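Surface protein VspA (Borrelia turicatae, PDB 1YJG) is a variable surface lipoprotein, built on a helical core, whose switching with related antigens probably lets the spirochaete evade host immunity. Local coordinates at residues K15-H18 with T19-S23. Numbering follows the deposited sequence.
Sequences KDVH and TLVKS
The imidazole of His18 has the aliphatic chain of Lys22 over one face and a water at its edge. Lys22 CG stands 4.3 Å from the centroid of the His18 ring, 26° off the normal, a CH-pi contact. Farther along the chain, Lys22 CE comes 3.4 Å from His18 NE2. A trans first torsion (chi1 -176°) extends the His18 ring along the helix flank one turn before Lys22, whose chain bends at chi2 to run over it. Lysine suits the place because its methylenes can lie on an aromatic face while its ammonium group reaches beyond: Lys22 NZ forms a salt bridge with Asp140 and a hydrogen bond with Asn136, and His18 NE2 hydrogen-bonds to the same Asp140 oxygen. The shared carboxylate would be expected to ease the proximity of the two basic groups.

In the ring plane, the water lies 2.6 Å from His18 ND1. It accepts from Lys15 NZ and donates to Thr19 OG1 at 2.9 Å, linking three side chains within little more than one turn. Lys15, bent at chi2 (49°), brings its amine round to this water, its CE passing 4.0 Å from Thr19 OG1.

Beneath the side chains run regular i to i+4 bonds, such as Lys22 N to His18 O at 3.0 Å. Ser23 OG donates to Leu20 O at 2.6 Å, giving this buried hydroxyl a partner on its own helix.

In the antigen's helical bundle, helix 2-28 packs against two helices here. Val17 and Leu20 present branched apolar side chains to Val61 on helix 48-69, where Asp16 also pairs with Lys64; Val17 and His18 meet Ile139 on helix 129-155. Across the dimer interface, Asp16 and Thr19 exchange reciprocal hydrogen bonds with Thr19 and Asp16 of the second subunit.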
ATOM      1  N   LYS A  15      -2.096  -8.305  -8.198  1.00  8.98           N
ATOM      2  CA  LYS A  15      -0.912  -8.133  -7.352  1.00 10.23           C
ATOM      3  C   LYS A  15      -1.015  -6.774  -6.671  1.00 12.36           C
ATOM      4  O   LYS A  15      -0.768  -6.644  -5.472  1.00  8.20           O
ATOM      5  CB  LYS A  15       0.378  -8.221  -8.187  1.00 11.56           C
ATOM      6  CG  LYS A  15       1.700  -8.123  -7.399  1.00 12.24           C
ATOM      7  CD  LYS A  15       1.746  -9.052  -6.168  1.00 13.14           C
ATOM      8  CE  LYS A  15       3.070  -8.902  -5.412  1.00 12.53           C
ATOM      9  NZ  LYS A  15       3.211  -9.871  -4.311  1.00 11.52           N
ATOM     10  N   ASP A  16      -1.398  -5.771  -7.457  1.00 10.22           N
ATOM     11  CA  ASP A  16      -1.565  -4.415  -6.977  1.00 10.69           C
ATOM     12  C   ASP A  16      -2.538  -4.380  -5.785  1.00 11.44           C
ATOM     13  O   ASP A  16      -2.216  -3.851  -4.730  1.00  6.37           O
ATOM     14  CB  ASP A  16      -2.081  -3.566  -8.129  1.00 11.04           C
ATOM     15  CG  ASP A  16      -2.221  -2.113  -7.780  1.00 12.47           C
ATOM     16  OD1 ASP A  16      -3.291  -1.550  -8.114  1.00  7.70           O
ATOM     17  OD2 ASP A  16      -1.310  -1.451  -7.217  1.00 11.30           O
ATOM     18  N   VAL A  17      -3.723  -4.960  -5.960  1.00 11.20           N
ATOM     19  CA  VAL A  17      -4.727  -4.988  -4.904  1.00 10.47           C
ATOM     20  C   VAL A  17      -4.234  -5.790  -3.676  1.00 12.10           C
ATOM     21  O   VAL A  17      -4.476  -5.410  -2.535  1.00  9.85           O
ATOM     22  CB  VAL A  17      -6.070  -5.554  -5.437  1.00  9.44           C
ATOM     23  CG1 VAL A  17      -7.022  -5.890  -4.297  1.00 10.86           C
ATOM     24  CG2 VAL A  17      -6.707  -4.568  -6.387  1.00 11.02           C
ATOM     25  N   HIS A  18      -3.524  -6.882  -3.928  1.00 10.68           N
ATOM     26  CA  HIS A  18      -2.997  -7.743  -2.882  1.00 10.39           C
ATOM     27  C   HIS A  18      -2.045  -6.966  -1.990  1.00 12.30           C
ATOM     28  O   HIS A  18      -2.144  -7.015  -0.750  1.00  6.53           O
ATOM     29  CB  HIS A  18      -2.293  -8.928  -3.529  1.00 11.01           C
ATOM     30  CG  HIS A  18      -1.780  -9.947  -2.563  1.00 10.94           C
ATOM     31  ND1 HIS A  18      -0.480  -9.947  -2.103  1.00 15.08           N
ATOM     32  CD2 HIS A  18      -2.369 -11.041  -2.024  1.00 13.02           C
ATOM     33  CE1 HIS A  18      -0.298 -10.979  -1.296  1.00 10.63           C
ATOM     34  NE2 HIS A  18      -1.427 -11.662  -1.237  1.00 12.76           N
ATOM     35  N   THR A  19      -1.147  -6.216  -2.624  1.00 10.95           N
ATOM     36  CA  THR A  19      -0.177  -5.409  -1.893  1.00 13.61           C
ATOM     37  C   THR A  19      -0.892  -4.363  -1.029  1.00 13.13           C
ATOM     38  O   THR A  19      -0.584  -4.233   0.157  1.00 10.22           O
ATOM     39  CB  THR A  19       0.789  -4.740  -2.852  1.00 13.01           C
ATOM     40  OG1 THR A  19       1.714  -5.723  -3.356  1.00 16.50           O
ATOM     41  CG2 THR A  19       1.656  -3.712  -2.126  1.00  9.92           C
ATOM     42  N   LEU A  20      -1.844  -3.634  -1.617  1.00  8.93           N
ATOM     43  CA  LEU A  20      -2.590  -2.624  -0.869  1.00 11.00           C
ATOM     44  C   LEU A  20      -3.262  -3.214   0.393  1.00 13.16           C
ATOM     45  O   LEU A  20      -3.276  -2.574   1.440  1.00 10.15           O
ATOM     46  CB  LEU A  20      -3.652  -1.974  -1.742  1.00 12.59           C
ATOM     47  CG  LEU A  20      -3.155  -1.043  -2.856  1.00 13.81           C
ATOM     48  CD1 LEU A  20      -4.335  -0.460  -3.593  1.00 14.89           C
ATOM     49  CD2 LEU A  20      -2.284   0.080  -2.299  1.00 14.70           C
ATOM     50  N   VAL A  21      -3.813  -4.419   0.272  1.00  8.32           N
ATOM     51  CA  VAL A  21      -4.482  -5.091   1.373  1.00 12.39           C
ATOM     52  C   VAL A  21      -3.472  -5.416   2.488  1.00 11.62           C
ATOM     53  O   VAL A  21      -3.730  -5.149   3.660  1.00 11.51           O
ATOM     54  CB  VAL A  21      -5.235  -6.361   0.888  1.00  9.83           C
ATOM     55  CG1 VAL A  21      -5.710  -7.218   2.058  1.00  9.20           C
ATOM     56  CG2 VAL A  21      -6.414  -5.969   0.014  1.00  7.25           C
ATOM     57  N   LYS A  22      -2.320  -5.950   2.097  1.00 11.38           N
ATOM     58  CA  LYS A  22      -1.259  -6.291   3.024  1.00 11.09           C
ATOM     59  C   LYS A  22      -0.651  -5.031   3.644  1.00 11.55           C
ATOM     60  O   LYS A  22      -0.133  -5.083   4.778  1.00 12.03           O
ATOM     61  CB  LYS A  22      -0.154  -7.086   2.326  1.00 10.62           C
ATOM     62  CG  LYS A  22      -0.585  -8.420   1.697  1.00 13.21           C
ATOM     63  CD  LYS A  22      -1.303  -9.341   2.679  1.00 13.90           C
ATOM     64  CE  LYS A  22      -1.785 -10.587   1.953  1.00 15.42           C
ATOM     65  NZ  LYS A  22      -2.552 -11.494   2.826  1.00 11.58           N
ATOM     66  N   SER A  23      -0.724  -3.914   2.915  1.00  5.97           N
ATOM     67  CA  SER A  23      -0.181  -2.630   3.370  1.00  5.56           C
ATOM     68  C   SER A  23      -0.881  -2.184   4.633  1.00  7.67           C
ATOM     69  O   SER A  23      -0.309  -1.437   5.415  1.00 10.71           O
ATOM     70  CB  SER A  23      -0.252  -1.540   2.276  1.00  6.91           C
ATOM     71  OG  SER A  23      -1.499  -0.857   2.211  1.00  3.12           O
TER
HETATM   72  O   HOH W   1       1.626  -8.561  -2.790  1.00 20.45           O